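Local coordinates for ribose ABC transporter, substrate binding protein (Conexibacter woesei, PDB 4KQ9) that probably binds ribose or a related sugar in the periplasm as the solute-binding component of an ABC transporter, at residues A[131-136]-A[159-164]; A[163-168]-A[185-190]; A[47-52]-A[70-75]. The protein carries 1 engineered substitution. All coordinates share one frame; numbering follows the deposited sequence.

Contact 1 (A[131-136]-A[159-164]); sequences GTVAMV and RGIEIV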
loop_
_atom_site.group_PDB
_atom_site.type_symbol
_atom_site.label_atom_id
_atom_site.label_comp_id
_atom_site.label_asym_id
_atom_site.label_seq_id
_atom_site.Cartn_x
_atom_site.Cartn_y
_atom_site.Cartn_z
ATOM N N GLY A 131 10.426 23.205 15.054
ATOM C CA GLY A 131 10.821 22.294 13.956
ATOM C C GLY A 131 9.818 22.295 12.822
ATOM O O GLY A 131 8.652 22.563 13.011
ATOM N N THR A 132 10.300 22.034 11.619
ATOM C CA THR A 132 9.466 22.203 10.427
ATOM C C THR A 132 9.584 20.887 9.623
ATOM O O THR A 132 10.466 20.093 9.875
ATOM C CB THR A 132 10.029 23.263 9.480
ATOM O OG1 THR A 132 11.393 22.961 9.239
ATOM C CG2 THR A 132 9.920 24.735 10.004
ATOM N N VAL A 133 8.744 20.728 8.620
ATOM C CA VAL A 133 8.688 19.480 7.819
ATOM C C VAL A 133 8.563 19.839 6.335
ATOM O O VAL A 133 7.991 20.880 5.981
ATOM C CB VAL A 133 7.518 18.604 8.257
ATOM C CG1 VAL A 133 6.196 19.292 7.963
ATOM C CG2 VAL A 133 7.510 17.260 7.503
ATOM N N ALA A 134 9.080 18.974 5.465
ATOM C CA ALA A 134 8.822 19.021 4.069
ATOM C C ALA A 134 8.244 17.693 3.617
ATOM O O ALA A 134 8.444 16.632 4.248
ATOM C CB ALA A 134 10.099 19.297 3.292
HETATM N N MSE A 135 7.513 17.783 2.521
HETATM C CA MSE A 135 6.803 16.624 1.979
HETATM C C MSE A 135 7.258 16.419 0.587
HETATM O O MSE A 135 7.208 17.355 -0.240
HETATM C CB MSE A 135 5.275 16.883 2.084
HETATM C CG MSE A 135 4.843 16.901 3.531
HETATM SE SE MSE A 135 2.850 17.182 3.602
HETATM C CE MSE A 135 2.229 15.537 2.642
ATOM N N VAL A 136 7.702 15.205 0.316
ATOM C CA VAL A 136 8.070 14.758 -1.024
ATOM C C VAL A 136 7.076 13.692 -1.446
ATOM O O VAL A 136 7.208 12.478 -1.111
ATOM C CB VAL A 136 9.532 14.260 -1.088
ATOM C CG1 VAL A 136 9.902 13.641 -2.473
ATOM C CG2 VAL A 136 10.522 15.391 -0.732
ATOM N N ARG A 159 -1.189 19.947 14.920
ATOM C CA ARG A 159 -0.092 19.933 15.904
ATOM C C ARG A 159 0.832 21.120 15.862
ATOM O O ARG A 159 1.800 21.140 16.643
ATOM C CB ARG A 159 0.697 18.654 15.773
ATOM C CG ARG A 159 -0.180 17.426 15.904
ATOM C CD ARG A 159 -0.473 17.134 17.349
ATOM N NE ARG A 159 0.747 16.923 18.100
ATOM C CZ ARG A 159 1.326 15.752 18.296
ATOM N NH1 ARG A 159 0.832 14.619 17.819
ATOM N NH2 ARG A 159 2.423 15.706 19.010
ATOM N N GLY A 160 0.561 22.061 14.948
ATOM C CA GLY A 160 1.288 23.305 14.827
ATOM C C GLY A 160 2.630 23.273 14.087
ATOM O O GLY A 160 3.476 24.123 14.304
ATOM N N ILE A 161 2.781 22.318 13.171
ATOM C CA ILE A 161 4.026 22.049 12.474
ATOM C C ILE A 161 3.946 22.682 11.101
ATOM O O ILE A 161 3.085 22.352 10.298
ATOM C CB ILE A 161 4.252 20.520 12.397
ATOM C CG1 ILE A 161 4.455 20.015 13.836
ATOM C CG2 ILE A 161 5.513 20.188 11.590
ATOM C CD1 ILE A 161 4.187 18.567 14.023
ATOM N N GLU A 162 4.869 23.611 10.847
ATOM C CA GLU A 162 4.919 24.331 9.608
ATOM C C GLU A 162 5.514 23.458 8.505
ATOM O O GLU A 162 6.584 22.896 8.680
ATOM C CB GLU A 162 5.853 25.530 9.759
ATOM C CG GLU A 162 5.991 26.313 8.481
ATOM C CD GLU A 162 6.892 27.558 8.587
ATOM O OE1 GLU A 162 7.638 27.765 9.581
ATOM O OE2 GLU A 162 6.877 28.296 7.613
ATOM N N ILE A 163 4.842 23.416 7.370
ATOM C CA ILE A 163 5.323 22.636 6.212
ATOM C C ILE A 163 5.977 23.603 5.295
ATOM O O ILE A 163 5.300 24.474 4.787
ATOM C CB ILE A 163 4.150 22.028 5.455
ATOM C CG1 ILE A 163 3.417 21.133 6.406
ATOM C CG2 ILE A 163 4.620 21.342 4.173
ATOM C CD1 ILE A 163 2.078 20.709 5.846
ATOM N N VAL A 164 7.276 23.464 5.079
ATOM C CA VAL A 164 8.055 24.468 4.351
ATOM C C VAL A 164 8.193 24.207 2.886
ATOM O O VAL A 164 8.521 25.113 2.155
ATOM C CB VAL A 164 9.463 24.683 4.925
ATOM C CG1 VAL A 164 9.354 25.393 6.266
ATOM C CG2 VAL A 164 10.225 23.386 5.098
HETATM O O HOH W 1 6.871 24.540 12.892
#
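Val133 lays its CG1 methyl against CG1 of Ile163, 3.7 Å away. The two side chains lie side by side and point the same way. They belong to a beta-alpha-beta unit: strand 132-136 leads into helix 143-159, and the chain returns as strand 162-167, parallel to the first and at one edge of the sheet. Both side chains face that helix, where they touch Phe156. The helix closes in a Schellman motif at Gly160, whose phi is positive, and the chain then turns into the new strand. Val133 CG1 also meets CG2 of Ile161, at 3.8 Å. It reaches both isoleucines because it stands between its own backbone N and carbonyl carbon, the crowded position (chi1 65°). Further along, SE of Met135, a selenomethionine, comes to 4.3 Å from CD1 of Ile163.

Thr132 and Glu162 sit side by side on the other face of the sheet. There Thr132 CG2 touches Val164 CG1 at 3.8 Å, and these two side chains cross at about a right angle.

The backbone of Val133 ties the strands together. Its N gives a hydrogen bond to Glu162 O, at 3.1 Å. Its O receives one from Val164 N, at 2.8 Å, and Ile163 CA adds a CA-H...O contact to the same oxygen. The short strand segments run parallel but diverge by 51°. At the start of the pairing a water stands between Gly131 and Glu162. It donates to Gly131 O at 2.7 Å and accepts from Glu162 N at 3.0 Å.

Contact 2 (A[163-168]-A[185-190]); sequences IVDDVY and LTRHSD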
loop_
_atom_site.group_PDB
_atom_site.type_symbol
_atom_site.label_atom_id
_atom_site.label_comp_id
_atom_site.label_asym_id
_atom_site.label_seq_id
_atom_site.Cartn_x
_atom_site.Cartn_y
_atom_site.Cartn_z
ATOM N N ILE A 163 4.842 23.416 7.370
ATOM C CA ILE A 163 5.323 22.636 6.212
ATOM C C ILE A 163 5.977 23.603 5.295
ATOM O O ILE A 163 5.300 24.474 4.787
ATOM C CB ILE A 163 4.150 22.028 5.455
ATOM C CG1 ILE A 163 3.417 21.133 6.406
ATOM C CG2 ILE A 163 4.620 21.342 4.173
ATOM C CD1 ILE A 163 2.078 20.709 5.846
ATOM N N VAL A 164 7.276 23.464 5.079
ATOM C CA VAL A 164 8.055 24.468 4.351
ATOM C C VAL A 164 8.193 24.207 2.886
ATOM O O VAL A 164 8.521 25.113 2.155
ATOM C CB VAL A 164 9.463 24.683 4.925
ATOM C CG1 VAL A 164 9.354 25.393 6.266
ATOM C CG2 VAL A 164 10.225 23.386 5.098
ATOM N N ASP A 165 7.992 22.949 2.458
ATOM C CA ASP A 165 8.031 22.584 1.058
ATOM C C ASP A 165 7.120 21.350 0.965
ATOM O O ASP A 165 7.081 20.517 1.847
ATOM C CB ASP A 165 9.472 22.253 0.615
ATOM C CG ASP A 165 10.086 23.275 -0.379
ATOM O OD1 ASP A 165 9.365 23.994 -1.170
ATOM O OD2 ASP A 165 11.339 23.380 -0.374
ATOM N N ASP A 166 6.341 21.298 -0.088
ATOM C CA ASP A 166 5.321 20.303 -0.242
ATOM C C ASP A 166 5.277 20.121 -1.718
ATOM O O ASP A 166 4.496 20.839 -2.335
ATOM C CB ASP A 166 3.968 20.865 0.283
ATOM C CG ASP A 166 2.790 19.860 0.169
ATOM O OD1 ASP A 166 2.952 18.789 -0.469
ATOM O OD2 ASP A 166 1.717 20.112 0.769
ATOM N N VAL A 167 6.072 19.170 -2.246
ATOM C CA VAL A 167 6.317 18.946 -3.641
ATOM C C VAL A 167 5.881 17.557 -4.155
ATOM O O VAL A 167 5.734 16.610 -3.379
ATOM C CB VAL A 167 7.783 19.108 -4.021
ATOM C CG1 VAL A 167 8.317 20.502 -3.629
ATOM C CG2 VAL A 167 8.631 18.001 -3.436
ATOM N N TYR A 168 5.565 17.500 -5.452
ATOM C CA TYR A 168 5.062 16.264 -6.111
ATOM C C TYR A 168 6.181 15.917 -7.015
ATOM O O TYR A 168 6.939 16.786 -7.354
ATOM C CB TYR A 168 3.755 16.501 -6.831
ATOM C CG TYR A 168 2.615 16.586 -5.920
ATOM C CD1 TYR A 168 2.258 17.798 -5.307
ATOM C CD2 TYR A 168 1.870 15.475 -5.645
ATOM C CE1 TYR A 168 1.189 17.855 -4.433
ATOM C CE2 TYR A 168 0.790 15.534 -4.821
ATOM C CZ TYR A 168 0.440 16.728 -4.228
ATOM O OH TYR A 168 -0.604 16.756 -3.376
ATOM N N LEU A 185 16.757 20.926 0.424
ATOM C CA LEU A 185 17.783 21.272 1.410
ATOM C C LEU A 185 18.542 22.529 0.976
ATOM O O LEU A 185 19.096 23.193 1.818
ATOM C CB LEU A 185 18.758 20.109 1.617
ATOM C CG LEU A 185 18.141 18.859 2.299
ATOM C CD1 LEU A 185 19.032 17.642 2.174
ATOM C CD2 LEU A 185 17.808 19.186 3.767
ATOM N N THR A 186 18.589 22.844 -0.319
ATOM C CA THR A 186 19.262 24.083 -0.726
ATOM C C THR A 186 18.449 25.319 -0.281
ATOM O O THR A 186 18.988 26.383 -0.157
ATOM C CB THR A 186 19.529 24.164 -2.210
ATOM O OG1 THR A 186 18.300 24.336 -2.953
ATOM C CG2 THR A 186 20.386 22.953 -2.721
ATOM N N ARG A 187 17.132 25.142 -0.168
ATOM C CA ARG A 187 16.189 26.201 0.180
ATOM C C ARG A 187 15.915 26.194 1.678
ATOM O O ARG A 187 15.681 27.246 2.256
ATOM C CB ARG A 187 14.853 25.952 -0.482
ATOM C CG ARG A 187 14.836 25.788 -1.977
ATOM C CD ARG A 187 13.424 25.852 -2.538
ATOM N NE ARG A 187 12.697 24.608 -2.418
ATOM C CZ ARG A 187 12.611 23.669 -3.361
ATOM N NH1 ARG A 187 13.143 23.807 -4.593
ATOM N NH2 ARG A 187 11.938 22.563 -3.092
ATOM N N HIS A 188 15.871 25.017 2.304
ATOM C CA HIS A 188 15.518 24.956 3.728
ATOM C C HIS A 188 16.396 23.974 4.459
ATOM O O HIS A 188 15.970 22.862 4.822
ATOM C CB HIS A 188 14.075 24.518 3.882
ATOM C CG HIS A 188 13.093 25.321 3.113
ATOM N ND1 HIS A 188 12.669 26.569 3.509
ATOM C CD2 HIS A 188 12.418 25.034 1.978
ATOM C CE1 HIS A 188 11.801 27.040 2.629
ATOM N NE2 HIS A 188 11.610 26.110 1.701
ATOM N N SER A 189 17.655 24.320 4.614
ATOM C CA SER A 189 18.629 23.338 5.119
ATOM C C SER A 189 18.402 22.873 6.570
ATOM O O SER A 189 18.944 21.842 6.957
ATOM C CB SER A 189 20.057 23.891 4.973
ATOM O OG SER A 189 20.095 25.119 5.664
ATOM N N ASP A 190 17.600 23.618 7.320
ATOM C CA ASP A 190 17.285 23.354 8.727
ATOM C C ASP A 190 15.971 22.583 8.963
ATOM O O ASP A 190 15.525 22.519 10.094
ATOM C CB ASP A 190 17.157 24.711 9.460
ATOM C CG ASP A 190 16.103 25.626 8.827
ATOM O OD1 ASP A 190 15.635 25.392 7.671
ATOM O OD2 ASP A 190 15.752 26.624 9.484
HETATM O O HOH W 2 10.249 26.475 -0.766
#
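Asp165 OD2 takes both hydrogen bonds of a salt bridge with Arg187. The stronger comes from NE of Arg187, at 2.7 Å from OD2. It meets the syn lone pair of the oxygen and lies in the guanidinium plane. NH2 of Arg187 adds a weak bond to the same OD2, at 2.9 Å. Carboxylate and guanidinium are turned 83° apart, so one oxygen meets the edge of the guanidinium and the groups do not pair flat. The arginine chain bends at chi3 (-81°), which places NE beside the acid.

The other oxygen of Asp165 is held through water. This water donates to OD1 of Asp165 at 2.7 Å and is hydrogen-bonded to NE2 of His188 at 2.8 Å. The water and Asp165 OD2 both lie at the edge of the imidazole, near its plane. OD2 comes to 3.1 Å from CD2 of His188.

Val164 packs over one face of the same ring. Its CB sits 3.9 Å from the centroid of the His188 ring, almost on the ring normal, a CH-pi contact. Val167 CG1 lies obliquely near the guanidinium.

The contact joins edge strand 162-167 to the end of helix 174-187, which His188 follows directly, at the protein surface. Asp165 thus serves a guanidinium directly and an imidazole through water. Its charge is probably met largely by Arg187, which would weaken any push toward a charged His188.

Contact 3 (A[47-52]-A[70-75]); sequences IDPGKQ and SPIDGS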
loop_
_atom_site.group_PDB
_atom_site.type_symbol
_atom_site.label_atom_id
_atom_site.label_comp_id
_atom_site.label_asym_id
_atom_site.label_seq_id
_atom_site.Cartn_x
_atom_site.Cartn_y
_atom_site.Cartn_z
ATOM N N ILE A 47 2.769 -5.788 -17.107
ATOM C CA ILE A 47 2.451 -4.481 -16.578
ATOM C C ILE A 47 1.864 -3.592 -17.662
ATOM O O ILE A 47 2.518 -2.667 -18.124
ATOM C CB ILE A 47 3.656 -3.830 -15.878
ATOM C CG1 ILE A 47 4.172 -4.790 -14.783
ATOM C CG2 ILE A 47 3.260 -2.476 -15.287
ATOM C CD1 ILE A 47 5.221 -4.211 -13.852
ATOM N N ASP A 48 0.622 -3.870 -18.066
ATOM C CA ASP A 48 -0.080 -3.013 -19.035
ATOM C C ASP A 48 -1.611 -3.124 -18.921
ATOM O O ASP A 48 -2.139 -4.251 -18.907
ATOM C CB ASP A 48 0.323 -3.357 -20.477
ATOM C CG ASP A 48 -0.470 -2.542 -21.512
ATOM O OD1 ASP A 48 -0.143 -1.357 -21.756
ATOM O OD2 ASP A 48 -1.438 -3.079 -22.082
ATOM N N PRO A 49 -2.321 -1.967 -18.922
ATOM C CA PRO A 49 -3.768 -2.038 -18.653
ATOM C C PRO A 49 -4.496 -2.939 -19.631
ATOM O O PRO A 49 -5.312 -3.756 -19.210
ATOM C CB PRO A 49 -4.242 -0.592 -18.786
ATOM C CG PRO A 49 -3.027 0.263 -18.616
ATOM C CD PRO A 49 -1.843 -0.573 -19.030
ATOM N N GLY A 50 -4.140 -2.826 -20.918
ATOM C CA GLY A 50 -4.749 -3.606 -21.962
ATOM C C GLY A 50 -4.547 -5.063 -21.727
ATOM O O GLY A 50 -5.423 -5.856 -22.004
ATOM N N LYS A 51 -3.397 -5.445 -21.206
ATOM C CA LYS A 51 -3.116 -6.854 -21.001
ATOM C C LYS A 51 -3.952 -7.379 -19.816
ATOM O O LYS A 51 -4.407 -8.554 -19.787
ATOM C CB LYS A 51 -1.625 -7.036 -20.705
ATOM C CG LYS A 51 -0.972 -8.215 -21.412
ATOM C CD LYS A 51 -1.533 -9.536 -20.895
ATOM C CE LYS A 51 -0.477 -10.631 -20.920
ATOM N NZ LYS A 51 0.397 -10.597 -19.730
ATOM N N GLN A 52 -4.102 -6.530 -18.802
ATOM C CA GLN A 52 -4.876 -6.966 -17.618
ATOM C C GLN A 52 -6.347 -7.141 -17.983
ATOM O O GLN A 52 -6.972 -8.105 -17.572
ATOM C CB GLN A 52 -4.736 -6.025 -16.415
ATOM C CG GLN A 52 -5.018 -6.827 -15.120
ATOM C CD GLN A 52 -4.973 -6.036 -13.812
ATOM O OE1 GLN A 52 -4.779 -4.809 -13.777
ATOM N NE2 GLN A 52 -5.172 -6.769 -12.716
ATOM N N SER A 70 -6.505 -7.050 -8.249
ATOM C CA SER A 70 -5.653 -5.858 -7.940
ATOM C C SER A 70 -5.431 -5.080 -9.260
ATOM O O SER A 70 -4.706 -5.565 -10.139
ATOM C CB SER A 70 -4.313 -6.255 -7.346
ATOM O OG SER A 70 -4.474 -7.003 -6.137
ATOM N N PRO A 71 -6.076 -3.918 -9.430
ATOM C CA PRO A 71 -6.104 -3.269 -10.751
ATOM C C PRO A 71 -4.859 -2.447 -11.048
ATOM O O PRO A 71 -4.470 -1.593 -10.255
ATOM C CB PRO A 71 -7.305 -2.346 -10.669
ATOM C CG PRO A 71 -7.430 -2.023 -9.231
ATOM C CD PRO A 71 -6.869 -3.164 -8.447
ATOM N N ILE A 72 -4.224 -2.743 -12.177
ATOM C CA ILE A 72 -3.079 -1.947 -12.625
ATOM C C ILE A 72 -3.418 -0.468 -12.841
ATOM O O ILE A 72 -2.611 0.387 -12.548
ATOM C CB ILE A 72 -2.413 -2.506 -13.900
ATOM C CG1 ILE A 72 -1.172 -1.649 -14.229
ATOM C CG2 ILE A 72 -3.363 -2.505 -15.089
ATOM C CD1 ILE A 72 -0.187 -2.384 -15.104
ATOM N N ASP A 73 -4.601 -0.158 -13.337
ATOM C CA ASP A 73 -5.017 1.240 -13.465
ATOM C C ASP A 73 -6.460 1.362 -13.046
ATOM O O ASP A 73 -7.325 0.688 -13.601
ATOM C CB ASP A 73 -4.890 1.750 -14.917
ATOM C CG ASP A 73 -5.545 3.132 -15.113
ATOM O OD1 ASP A 73 -5.029 4.121 -14.575
ATOM O OD2 ASP A 73 -6.599 3.245 -15.765
ATOM N N GLY A 74 -6.735 2.280 -12.136
ATOM C CA GLY A 74 -8.077 2.428 -11.570
ATOM C C GLY A 74 -9.227 2.926 -12.443
ATOM O O GLY A 74 -10.399 2.804 -12.063
ATOM N N SER A 75 -8.938 3.498 -13.603
ATOM C CA SER A 75 -10.029 3.995 -14.466
ATOM C C SER A 75 -10.188 3.197 -15.746
ATOM O O SER A 75 -11.299 2.985 -16.196
ATOM C CB SER A 75 -9.879 5.497 -14.761
ATOM O OG SER A 75 -8.574 5.824 -15.186
#
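Gln52 reaches the loop 70-75 with CG anti to its backbone N (chi1 -155°) and the chain extended beyond. Ile72 has CG1 anti to its own N (chi1 -176°), which puts CG2 between the N and the carbonyl carbon, toward Pro49 and the Gln52 amide. The side chains of Gln52 and Ile72 slide past each other in opposite directions.

The amide of Gln52 bonds to two backbone groups of the loop. OE1 of Gln52 accepts from Ile72 N at 2.7 Å, a nearly straight bond on a lone pair in the carbonyl plane. This bond also brings OE1 unusually close to CG2 of Ile72. NE2 of Gln52 gives to Ser70 O at 2.9 Å. This donor stands above the carbonyl plane of Ser70, 43° out of it. NE2 also bonds to Ser13 OG on strand 9-15, which further fixes the turn of the amide. An alanine in place of Gln52 would probably leave Ile72 N and Ser70 O without these mates and set the loop freer to shift.

Ile72 is the apolar centre. Its CG2 lies 3.6 Å from Pro49 CA. Its CD1 is pressed against Ile47 CG2 at 3.5 Å, tighter than usual for carbons.

Asp48 is the N-cap of helix 49-61: its OD2 accepts from Lys51 N at 3.2 Å. Asp73 OD2 accepts from Ser75 N in an Asx turn and also from Ala76 N.

The contact joins the start of that helix to the loop after strand 66-69, in a periplasmic binding protein fold of parallel strands and helices. The buried amide of Gln52 pairs with main-chain groups on either side of Pro71 in the sequence. The shape of the loop is therefore tied to the position of the helix.

Overall arrangement
Contacts 1 and 2 are neighbours, with centres 9 Å apart. Both use strand 162-167 and share Ile163 and Val164. Contact 1 is partly buried: it pairs that strand with 132-136 and packs apolar side chains toward helix 143-159. Contact 2 lies at the surface, where the same strand meets the end of helix 174-187, and rests on charge, water and an aromatic face. Contact 3 lies beside the other parallel sheet, at the loop after strand 66-69, its centre about 35 Å from that of contact 1, and touches neither. It too is partly buried, but it joins a helix start to a loop through a side-chain amide and packing around Ile72, without strand pairing.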